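Local coordinates for protein translation elongation factor 1A (Methanosarcina mazei, PDB 3WND), which probably serves translation elongation as a SelB/EF-Tu-like GTP-binding factor and, in its GTP-bound form, binds cysteinyl-tRNA(Cys), at residues Glu187-Pro192 with Gln216-Asp221; Arg194-His199 with Gly270-Asp275; Ile234-Ile239 with Met257-Val262. All blocks are in the same frame, centred on the assembly; numbering follows the deposited sequence.

Contact 1 of 3, residues Glu187-Pro192 with Gln216-Asp221; sequences ELNSLP and QGISKD
Gln216 and Pro192 are joined by a straight bond: the amide NE2 of Gln216 donates to the carbonyl O of Pro192 over 2.9 Å, with an N-H...O angle of 164°. The bond lies in both the carbonyl plane and the amide plane of Gln216, which fixes how that amide is turned; its OE1 has a weak partner in Gln349. Gln216 can reach this far because CG sits between its backbone N and carbonyl carbon (chi1 64°) and the chain runs extended from there. The second direct bond is more bent: Gly217 N reaches Leu188 O at 2.9 Å from above the carbonyl plane. Leu191 N approaches the same oxygen from the opposite face, so two N-H groups grip Leu188 O and tie the turn to the start of segment 216-221. A water completes the polar set, donating a hydrogen bond to Leu191 O at 2.7 Å and accepting one from Ile218 N.

Packing is tight at Gly217, whose CA lies 3.0 Å from Leu191 O and makes a C-H...O contact with Asn189 O at 3.4 Å. Its phi of 76° suits a residue without a side chain; a CB here would run into Leu191 O and Pro192 C. Around this point, Leu191 CB lies 3.5 Å from Gln216 NE2, the two side chains crossing at about a right angle. Farther out, Asn189 CB meets Ile218 CG1 at 3.8 Å, and both side chains also touch Pro250, while Asn189 OD1 is bonded to Ala251 N. This is the linker joining two domains of an EF-Tu-like factor: the chain leaves helix 167-187 of the nucleotide-binding domain, turns, and is pinned against the first beta barrel before entering strand 194-203.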
loop_
_atom_site.group_PDB
_atom_site.type_symbol
_atom_site.label_atom_id
_atom_site.label_comp_id
_atom_site.label_asym_id
_atom_site.label_seq_id
_atom_site.Cartn_x
_atom_site.Cartn_y
_atom_site.Cartn_z
ATOM N N GLU A 187 -11.752 13.736 -5.895
ATOM C CA GLU A 187 -12.527 13.382 -7.104
ATOM C C GLU A 187 -13.270 12.067 -6.901
ATOM O O GLU A 187 -14.292 11.856 -7.534
ATOM C CB GLU A 187 -11.645 13.277 -8.347
ATOM C CG GLU A 187 -11.014 14.605 -8.733
ATOM C CD GLU A 187 -10.140 14.462 -9.940
ATOM O OE1 GLU A 187 -10.317 13.596 -10.805
ATOM O OE2 GLU A 187 -9.264 15.347 -10.091
ATOM N N LEU A 188 -12.746 11.198 -6.068
ATOM C CA LEU A 188 -13.327 9.885 -5.824
ATOM C C LEU A 188 -14.496 9.939 -4.847
ATOM O O LEU A 188 -15.169 8.892 -4.640
ATOM C CB LEU A 188 -12.226 8.981 -5.249
ATOM C CG LEU A 188 -10.976 8.701 -6.119
ATOM C CD1 LEU A 188 -10.025 7.766 -5.375
ATOM C CD2 LEU A 188 -11.379 8.150 -7.507
ATOM N N ASN A 189 -14.742 11.106 -4.230
ATOM C CA ASN A 189 -15.785 11.176 -3.169
ATOM C C ASN A 189 -17.145 10.842 -3.747
ATOM O O ASN A 189 -18.007 10.416 -2.979
ATOM C CB ASN A 189 -15.846 12.584 -2.576
ATOM C CG ASN A 189 -14.692 12.844 -1.594
ATOM O OD1 ASN A 189 -13.865 11.966 -1.292
ATOM N ND2 ASN A 189 -14.610 14.110 -1.147
ATOM N N SER A 190 -17.351 11.117 -5.077
ATOM C CA SER A 190 -18.705 10.904 -5.697
ATOM C C SER A 190 -18.983 9.418 -5.975
ATOM O O SER A 190 -20.110 9.086 -6.353
ATOM C CB SER A 190 -18.811 11.704 -6.976
ATOM O OG SER A 190 -17.699 11.473 -7.794
ATOM N N LEU A 191 -17.976 8.537 -5.806
ATOM C CA LEU A 191 -18.159 7.105 -6.062
ATOM C C LEU A 191 -18.823 6.407 -4.858
ATOM O O LEU A 191 -18.839 6.979 -3.732
ATOM C CB LEU A 191 -16.828 6.423 -6.311
ATOM C CG LEU A 191 -16.066 6.874 -7.573
ATOM C CD1 LEU A 191 -14.720 6.237 -7.716
ATOM C CD2 LEU A 191 -16.853 6.572 -8.870
ATOM N N PRO A 192 -19.384 5.216 -5.068
ATOM C CA PRO A 192 -19.838 4.432 -3.891
ATOM C C PRO A 192 -18.710 4.153 -2.926
ATOM O O PRO A 192 -17.584 3.907 -3.373
ATOM C CB PRO A 192 -20.366 3.156 -4.514
ATOM C CG PRO A 192 -20.807 3.563 -5.932
ATOM C CD PRO A 192 -19.755 4.619 -6.374
ATOM N N GLN A 216 -12.481 4.923 -1.729
ATOM C CA GLN A 216 -13.276 5.774 -2.605
ATOM C C GLN A 216 -14.583 6.116 -1.869
ATOM O O GLN A 216 -14.980 5.367 -0.909
ATOM C CB GLN A 216 -13.518 5.124 -3.997
ATOM C CG GLN A 216 -14.337 3.854 -3.873
ATOM C CD GLN A 216 -14.623 3.230 -5.219
ATOM O OE1 GLN A 216 -13.699 2.886 -5.941
ATOM N NE2 GLN A 216 -15.926 3.094 -5.549
ATOM N N GLY A 217 -15.264 7.148 -2.361
ATOM C CA GLY A 217 -16.536 7.564 -1.826
ATOM C C GLY A 217 -16.347 8.314 -0.508
ATOM O O GLY A 217 -15.256 8.748 -0.144
ATOM N N ILE A 218 -17.467 8.453 0.184
ATOM C CA ILE A 218 -17.467 9.051 1.531
ATOM C C ILE A 218 -18.246 8.091 2.407
ATOM O O ILE A 218 -19.428 7.853 2.173
ATOM C CB ILE A 218 -18.120 10.452 1.596
ATOM C CG1 ILE A 218 -17.442 11.392 0.608
ATOM C CG2 ILE A 218 -18.064 11.004 3.050
ATOM C CD1 ILE A 218 -17.970 12.822 0.598
ATOM N N SER A 219 -17.567 7.519 3.430
ATOM C CA SER A 219 -18.273 6.603 4.337
ATOM C C SER A 219 -18.939 7.467 5.420
ATOM O O SER A 219 -18.390 8.461 5.849
ATOM C CB SER A 219 -17.248 5.613 4.968
ATOM O OG SER A 219 -17.861 4.786 5.884
ATOM N N LYS A 220 -20.169 7.140 5.790
ATOM C CA LYS A 220 -20.899 7.957 6.756
ATOM C C LYS A 220 -21.254 7.161 7.976
ATOM O O LYS A 220 -21.593 5.962 7.900
ATOM C CB LYS A 220 -22.182 8.488 6.107
ATOM C CG LYS A 220 -21.925 9.548 5.021
ATOM C CD LYS A 220 -23.217 9.914 4.275
ATOM C CE LYS A 220 -24.217 10.681 5.097
ATOM N NZ LYS A 220 -23.611 12.028 5.386
ATOM N N ASP A 221 -21.161 7.848 9.129
ATOM C CA ASP A 221 -21.596 7.208 10.380
ATOM C C ASP A 221 -23.062 6.797 10.257
ATOM O O ASP A 221 -23.881 7.498 9.664
ATOM C CB ASP A 221 -21.345 8.213 11.518
ATOM C CG ASP A 221 -21.488 7.577 12.908
ATOM O OD1 ASP A 221 -21.514 6.357 13.096
ATOM O OD2 ASP A 221 -21.485 8.375 13.844
HETATM O O HOH W 1 -19.761 7.570 -1.251
#

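Contact 2 of 3, residues Arg194-His199 with Gly270-Asp275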
loop_
_atom_site.group_PDB
_atom_site.type_symbol
_atom_site.label_atom_id
_atom_site.label_comp_id
_atom_site.label_asym_id
_atom_site.label_seq_id
_atom_site.Cartn_x
_atom_site.Cartn_y
_atom_site.Cartn_z
ATOM N N ARG A 194 -16.018 2.572 -0.513
ATOM C CA ARG A 194 -15.370 1.296 -0.193
ATOM C C ARG A 194 -14.335 1.570 0.862
ATOM O O ARG A 194 -13.598 2.594 0.724
ATOM C CB ARG A 194 -14.624 0.694 -1.432
ATOM C CG ARG A 194 -15.518 0.545 -2.632
ATOM C CD ARG A 194 -14.709 0.001 -3.832
ATOM N NE ARG A 194 -14.313 -1.396 -3.676
ATOM C CZ ARG A 194 -13.140 -1.907 -4.141
ATOM N NH1 ARG A 194 -12.113 -1.111 -4.588
ATOM N NH2 ARG A 194 -12.906 -3.228 -4.062
ATOM N N ILE A 195 -14.249 0.687 1.851
ATOM C CA ILE A 195 -13.236 0.807 2.913
ATOM C C ILE A 195 -12.478 -0.508 2.945
ATOM O O ILE A 195 -13.075 -1.600 3.020
ATOM C CB ILE A 195 -13.919 1.099 4.292
ATOM C CG1 ILE A 195 -14.768 2.423 4.188
ATOM C CG2 ILE A 195 -12.807 1.232 5.409
ATOM C CD1 ILE A 195 -16.295 2.069 4.105
ATOM N N PHE A 196 -11.142 -0.436 2.913
ATOM C CA PHE A 196 -10.307 -1.672 3.046
ATOM C C PHE A 196 -9.849 -1.770 4.490
ATOM O O PHE A 196 -9.457 -0.807 5.070
ATOM C CB PHE A 196 -9.025 -1.542 2.192
ATOM C CG PHE A 196 -9.211 -1.785 0.706
ATOM C CD1 PHE A 196 -10.493 -2.007 0.154
ATOM C CD2 PHE A 196 -8.097 -1.774 -0.121
ATOM C CE1 PHE A 196 -10.636 -2.170 -1.244
ATOM C CE2 PHE A 196 -8.266 -1.953 -1.506
ATOM C CZ PHE A 196 -9.505 -2.134 -2.036
ATOM N N ILE A 197 -10.034 -2.914 5.099
ATOM C CA ILE A 197 -9.691 -3.144 6.448
ATOM C C ILE A 197 -8.311 -3.734 6.634
ATOM O O ILE A 197 -7.980 -4.696 5.973
ATOM C CB ILE A 197 -10.714 -4.177 7.024
ATOM C CG1 ILE A 197 -12.159 -3.526 7.087
ATOM C CG2 ILE A 197 -10.217 -4.663 8.388
ATOM C CD1 ILE A 197 -13.240 -4.572 7.309
ATOM N N ASP A 198 -7.465 -3.101 7.469
ATOM C CA ASP A 198 -6.128 -3.677 7.626
ATOM C C ASP A 198 -5.972 -4.365 8.989
ATOM O O ASP A 198 -5.045 -5.203 9.170
ATOM C CB ASP A 198 -4.968 -2.648 7.388
ATOM C CG ASP A 198 -5.180 -1.349 8.040
ATOM O OD1 ASP A 198 -5.129 -1.262 9.273
ATOM O OD2 ASP A 198 -5.323 -0.372 7.317
ATOM N N HIS A 199 -6.865 -4.021 9.950
ATOM C CA HIS A 199 -6.795 -4.680 11.282
ATOM C C HIS A 199 -8.219 -4.738 11.794
ATOM O O HIS A 199 -9.060 -3.897 11.510
ATOM C CB HIS A 199 -5.960 -3.870 12.287
ATOM C CG HIS A 199 -4.533 -3.800 11.952
ATOM N ND1 HIS A 199 -4.035 -2.857 11.032
ATOM C CD2 HIS A 199 -3.419 -4.586 12.381
ATOM C CE1 HIS A 199 -2.647 -3.028 10.921
ATOM N NE2 HIS A 199 -2.277 -4.066 11.775
ATOM N N GLY A 270 -7.903 -7.350 4.622
ATOM C CA GLY A 270 -8.254 -7.732 3.275
ATOM C C GLY A 270 -9.768 -7.683 3.029
ATOM O O GLY A 270 -10.213 -7.614 1.876
ATOM N N PHE A 271 -10.536 -7.719 4.105
ATOM C CA PHE A 271 -11.980 -7.601 3.971
ATOM C C PHE A 271 -12.310 -6.197 3.556
ATOM O O PHE A 271 -11.524 -5.242 3.811
ATOM C CB PHE A 271 -12.633 -7.932 5.359
ATOM C CG PHE A 271 -12.797 -9.437 5.594
ATOM C CD1 PHE A 271 -11.834 -10.350 5.154
ATOM C CD2 PHE A 271 -13.912 -9.912 6.282
ATOM C CE1 PHE A 271 -12.003 -11.749 5.410
ATOM C CE2 PHE A 271 -14.056 -11.278 6.518
ATOM C CZ PHE A 271 -13.155 -12.193 6.096
ATOM N N ILE A 272 -13.455 -6.017 2.946
ATOM C CA ILE A 272 -13.857 -4.737 2.395
ATOM C C ILE A 272 -15.263 -4.405 2.890
ATOM O O ILE A 272 -16.176 -5.276 2.896
ATOM C CB ILE A 272 -13.954 -4.837 0.831
ATOM C CG1 ILE A 272 -12.529 -5.143 0.246
ATOM C CG2 ILE A 272 -14.426 -3.494 0.257
ATOM C CD1 ILE A 272 -12.584 -5.493 -1.253
ATOM N N ILE A 273 -15.446 -3.157 3.282
ATOM C CA ILE A 273 -16.759 -2.708 3.596
ATOM C C ILE A 273 -17.235 -1.918 2.367
ATOM O O ILE A 273 -16.586 -0.898 1.926
ATOM C CB ILE A 273 -16.799 -1.741 4.838
ATOM C CG1 ILE A 273 -16.387 -2.572 6.107
ATOM C CG2 ILE A 273 -18.181 -1.081 4.972
ATOM C CD1 ILE A 273 -16.027 -1.717 7.308
ATOM N N SER A 274 -18.381 -2.308 1.826
ATOM C CA SER A 274 -18.952 -1.690 0.671
ATOM C C SER A 274 -20.288 -2.313 0.446
ATOM O O SER A 274 -20.614 -3.374 1.035
ATOM C CB SER A 274 -18.088 -1.760 -0.595
ATOM O OG SER A 274 -18.284 -2.916 -1.263
ATOM N N ASP A 275 -21.048 -1.722 -0.472
ATOM C CA ASP A 275 -22.427 -2.293 -0.736
ATOM C C ASP A 275 -22.349 -3.501 -1.662
ATOM O O ASP A 275 -23.269 -4.300 -1.709
ATOM C CB ASP A 275 -23.291 -1.213 -1.356
ATOM C CG ASP A 275 -23.772 -0.201 -0.352
ATOM O OD1 ASP A 275 -23.726 -0.459 0.867
ATOM O OD2 ASP A 275 -24.281 0.817 -0.781
#
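Gly270 opens the pairing by giving its N-H to Ile197 O at 3.0 Å, with the donor nearly along the C=O axis. The backbone there has a positive phi, and a CB would jam against the preceding carbonyl. Phe271 follows by accepting the N-H of Ile197 on its own O, again a straight bond. Its ring leads away from strand 194-197, toward Ile227 and Pro229, but its CB stays 3.9 Å from Ile197 CD1.

Ile272 turns to the face shared with Arg194 and Phe196. Side by side with the phenyl group, it brings CG1 to 3.7 Å from Phe196 CD1, while its CD1 lies 3.6 Å from Arg194 NH2. The guanidinium of Arg194 has Phe196 CE1 over one face, offset toward the rim, and forms salt bridges with Glu277 and Asp350.

Ile273 supplies the hydrogen-bonded pair with Ile195: each N donates to the other's O, at 2.8 Å for Ile273 N to Ile195 O, in the carbonyl plane. On this face Ile273 CG1 meets Ile197 CD1 at 3.9 Å, the side chains crossing at about a right angle. Ile197 can reach that far because its chain is extended past CG1 (chi2 166°).

Ser274 ends the run with CB 4.0 Å from Arg194 CG, and its OG bonds to Glu277, the carboxylate that also holds Arg194 NE. Together these make an antiparallel ladder in the first beta barrel of an EF-Tu-like factor, Ile273 facing the barrel interior with Leu259, and Arg194 reaching the following barrel.

Contact 3 of 3, residues Ile234-Ile239 with Met257-Val262; sequences IEIRSI and MRLKNV
Arg237 folds back over the neighbouring strand because its CG stands anti to the carbonyl carbon (chi1 -68°) and its chain bends at chi3 (-70°), placing the guanidinium above Leu259 O. NH2 comes to 2.8 Å of Leu259 O, at too poor an angle for a hydrogen bond. Arg258, also bent at chi3, crosses Arg237 at about a right angle: its NE lies over the opposite guanidinium face, while its own guanidinium is centred over Arg237 CB. The planes are 35° apart and the two NE atoms 4.1 Å apart. Arg258 NH1 adds a weak bond to Ser238 OG, whose stronger partner is Gln240.

Arg237 and Ser238 both face Arg258, forming a classic beta bulge: Arg237 N donates to Arg258 O at 2.8 Å, and Arg258 N to Ser238 O. Regular antiparallel pairing holds at Glu235 and Lys260. Their side chains run alongside each other to a salt bridge, Lys260 NZ meeting Glu235 OE1 on its syn side at 3.1 Å. On the other face of the sheet Met257 touches two isoleucines, SD 4.0 Å from Ile236 CD1 and CE 3.9 Å from Ile239 CD1.

With an alanine at Arg237, Leu259 O would probably lose its nearby positive group, Lys260 CB the methylene now packed 3.7 Å away, and Arg258 CG its support, leaving that arginine freer to turn. Arg237, Arg258 and Lys260 gather on this side with the carboxylate of Glu235, so the patch is likely to be positive, the like charges probably offset in part by the carbonyl of Leu259 and by the salt bridge to Glu235.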
loop_
_atom_site.group_PDB
_atom_site.type_symbol
_atom_site.label_atom_id
_atom_site.label_comp_id
_atom_site.label_asym_id
_atom_site.label_seq_id
_atom_site.Cartn_x
_atom_site.Cartn_y
_atom_site.Cartn_z
ATOM N N ILE A 234 -23.995 -4.963 7.699
ATOM C CA ILE A 234 -23.395 -4.405 8.903
ATOM C C ILE A 234 -23.860 -2.986 9.022
ATOM O O ILE A 234 -24.433 -2.469 8.072
ATOM C CB ILE A 234 -21.831 -4.519 8.899
ATOM C CG1 ILE A 234 -21.257 -3.753 7.666
ATOM C CG2 ILE A 234 -21.333 -5.968 8.808
ATOM C CD1 ILE A 234 -19.755 -3.403 7.790
ATOM N N GLU A 235 -23.728 -2.423 10.232
ATOM C CA GLU A 235 -23.994 -0.969 10.362
ATOM C C GLU A 235 -22.747 -0.393 10.921
ATOM O O GLU A 235 -22.163 -0.978 11.859
ATOM C CB GLU A 235 -25.199 -0.700 11.365
ATOM C CG GLU A 235 -25.432 0.805 11.677
ATOM C CD GLU A 235 -26.420 0.987 12.811
ATOM O OE1 GLU A 235 -27.011 -0.016 13.310
ATOM O OE2 GLU A 235 -26.542 2.143 13.258
ATOM N N ILE A 236 -22.396 0.809 10.426
ATOM C CA ILE A 236 -21.310 1.566 11.021
ATOM C C ILE A 236 -21.813 2.342 12.230
ATOM O O ILE A 236 -22.601 3.304 12.086
ATOM C CB ILE A 236 -20.744 2.504 9.986
ATOM C CG1 ILE A 236 -20.178 1.636 8.809
ATOM C CG2 ILE A 236 -19.638 3.384 10.650
ATOM C CD1 ILE A 236 -19.504 2.475 7.719
ATOM N N ARG A 237 -21.423 1.903 13.434
ATOM C CA ARG A 237 -21.874 2.569 14.653
ATOM C C ARG A 237 -21.124 3.870 14.987
ATOM O O ARG A 237 -21.694 4.758 15.651
ATOM C CB ARG A 237 -21.720 1.630 15.851
ATOM C CG ARG A 237 -22.611 0.423 15.901
ATOM C CD ARG A 237 -22.468 -0.431 17.153
ATOM N NE ARG A 237 -21.193 -1.124 17.184
ATOM C CZ ARG A 237 -20.884 -2.099 18.039
ATOM N NH1 ARG A 237 -21.739 -2.455 18.909
ATOM N NH2 ARG A 237 -19.663 -2.654 17.972
ATOM N N SER A 238 -19.821 3.990 14.609
ATOM C CA SER A 238 -19.115 5.293 14.767
ATOM C C SER A 238 -17.885 5.172 13.897
ATOM O O SER A 238 -17.484 4.078 13.511
ATOM C CB SER A 238 -18.677 5.563 16.229
ATOM O OG SER A 238 -17.868 4.469 16.651
ATOM N N ILE A 239 -17.363 6.313 13.498
ATOM C CA ILE A 239 -16.099 6.360 12.749
ATOM C C ILE A 239 -15.200 7.261 13.583
ATOM O O ILE A 239 -15.596 8.412 13.919
ATOM C CB ILE A 239 -16.361 7.005 11.356
ATOM C CG1 ILE A 239 -17.515 6.244 10.612
ATOM C CG2 ILE A 239 -15.060 7.026 10.545
ATOM C CD1 ILE A 239 -17.827 6.776 9.216
ATOM N N MET A 257 -13.388 2.049 12.817
ATOM C CA MET A 257 -14.858 1.998 12.810
ATOM C C MET A 257 -15.386 0.944 13.757
ATOM O O MET A 257 -14.938 -0.261 13.759
ATOM C CB MET A 257 -15.418 1.672 11.404
ATOM C CG MET A 257 -14.982 2.723 10.349
ATOM S SD MET A 257 -15.616 2.181 8.728
ATOM C CE MET A 257 -15.632 3.798 7.913
ATOM N N ARG A 258 -16.411 1.360 14.514
ATOM C CA ARG A 258 -17.146 0.401 15.373
ATOM C C ARG A 258 -18.223 -0.163 14.505
ATOM O O ARG A 258 -19.048 0.596 13.916
ATOM C CB ARG A 258 -17.729 1.143 16.577
ATOM C CG ARG A 258 -17.619 0.354 17.844
ATOM C CD ARG A 258 -17.714 1.290 19.048
ATOM N NE ARG A 258 -19.087 1.554 19.485
ATOM C CZ ARG A 258 -19.685 2.761 19.498
ATOM N NH1 ARG A 258 -19.071 3.910 19.073
ATOM N NH2 ARG A 258 -20.935 2.827 19.930
ATOM N N LEU A 259 -18.258 -1.485 14.386
ATOM C CA LEU A 259 -19.257 -2.134 13.500
ATOM C C LEU A 259 -20.261 -2.928 14.375
ATOM O O LEU A 259 -19.882 -3.618 15.342
ATOM C CB LEU A 259 -18.551 -3.184 12.594
ATOM C CG LEU A 259 -17.400 -2.621 11.720
ATOM C CD1 LEU A 259 -16.951 -3.796 10.852
ATOM C CD2 LEU A 259 -17.827 -1.356 10.979
ATOM N N LYS A 260 -21.525 -2.848 13.981
ATOM C CA LYS A 260 -22.625 -3.725 14.481
ATOM C C LYS A 260 -22.916 -4.889 13.500
ATOM O O LYS A 260 -22.880 -4.734 12.219
ATOM C CB LYS A 260 -23.938 -2.904 14.761
ATOM C CG LYS A 260 -25.001 -3.690 15.598
ATOM C CD LYS A 260 -26.382 -3.020 15.719
ATOM C CE LYS A 260 -26.313 -1.594 16.240
ATOM N NZ LYS A 260 -27.666 -0.954 16.168
ATOM N N ASN A 261 -23.173 -6.059 14.088
ATOM C CA ASN A 261 -23.615 -7.265 13.393
ATOM C C ASN A 261 -22.489 -8.127 12.886
ATOM O O ASN A 261 -22.688 -9.049 12.053
ATOM C CB ASN A 261 -24.674 -6.985 12.293
ATOM C CG ASN A 261 -25.528 -8.194 12.002
ATOM O OD1 ASN A 261 -26.020 -8.879 12.914
ATOM N ND2 ASN A 261 -25.759 -8.437 10.715
ATOM N N VAL A 262 -21.274 -7.829 13.338
ATOM C CA VAL A 262 -20.150 -8.721 12.933
ATOM C C VAL A 262 -19.111 -8.814 14.059
ATOM O O VAL A 262 -18.908 -7.856 14.839
ATOM C CB VAL A 262 -19.550 -8.298 11.570
ATOM C CG1 VAL A 262 -18.860 -6.918 11.692
ATOM C CG2 VAL A 262 -18.539 -9.305 11.061
#

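How the contacts relate
Contacts 2 and 3 lie within the first beta barrel and contact 1 at its junction with the nucleotide-binding domain; all are away from the GDP site around Ser32-Ser36, Asp123 and Thr156. Contacts 1 and 2 have centres about 13 Å apart and join through the backbone, Gln216 O lying 3.0 Å from Arg194 N in a probable hydrogen bond. Contact 3 is nested in the loop that contact 2 closes, about 12 Å off between centres; the two meet inside the barrel, where Ile273 CG1 is 3.9 Å from Ile234 CD1. Contacts 1 and 3, about 17 Å apart, follow in series and touch where Ser219 OG approaches Met257 CE at 3.2 Å. Segment 216-221 thus meets the linker at one end and contact 3 at the other.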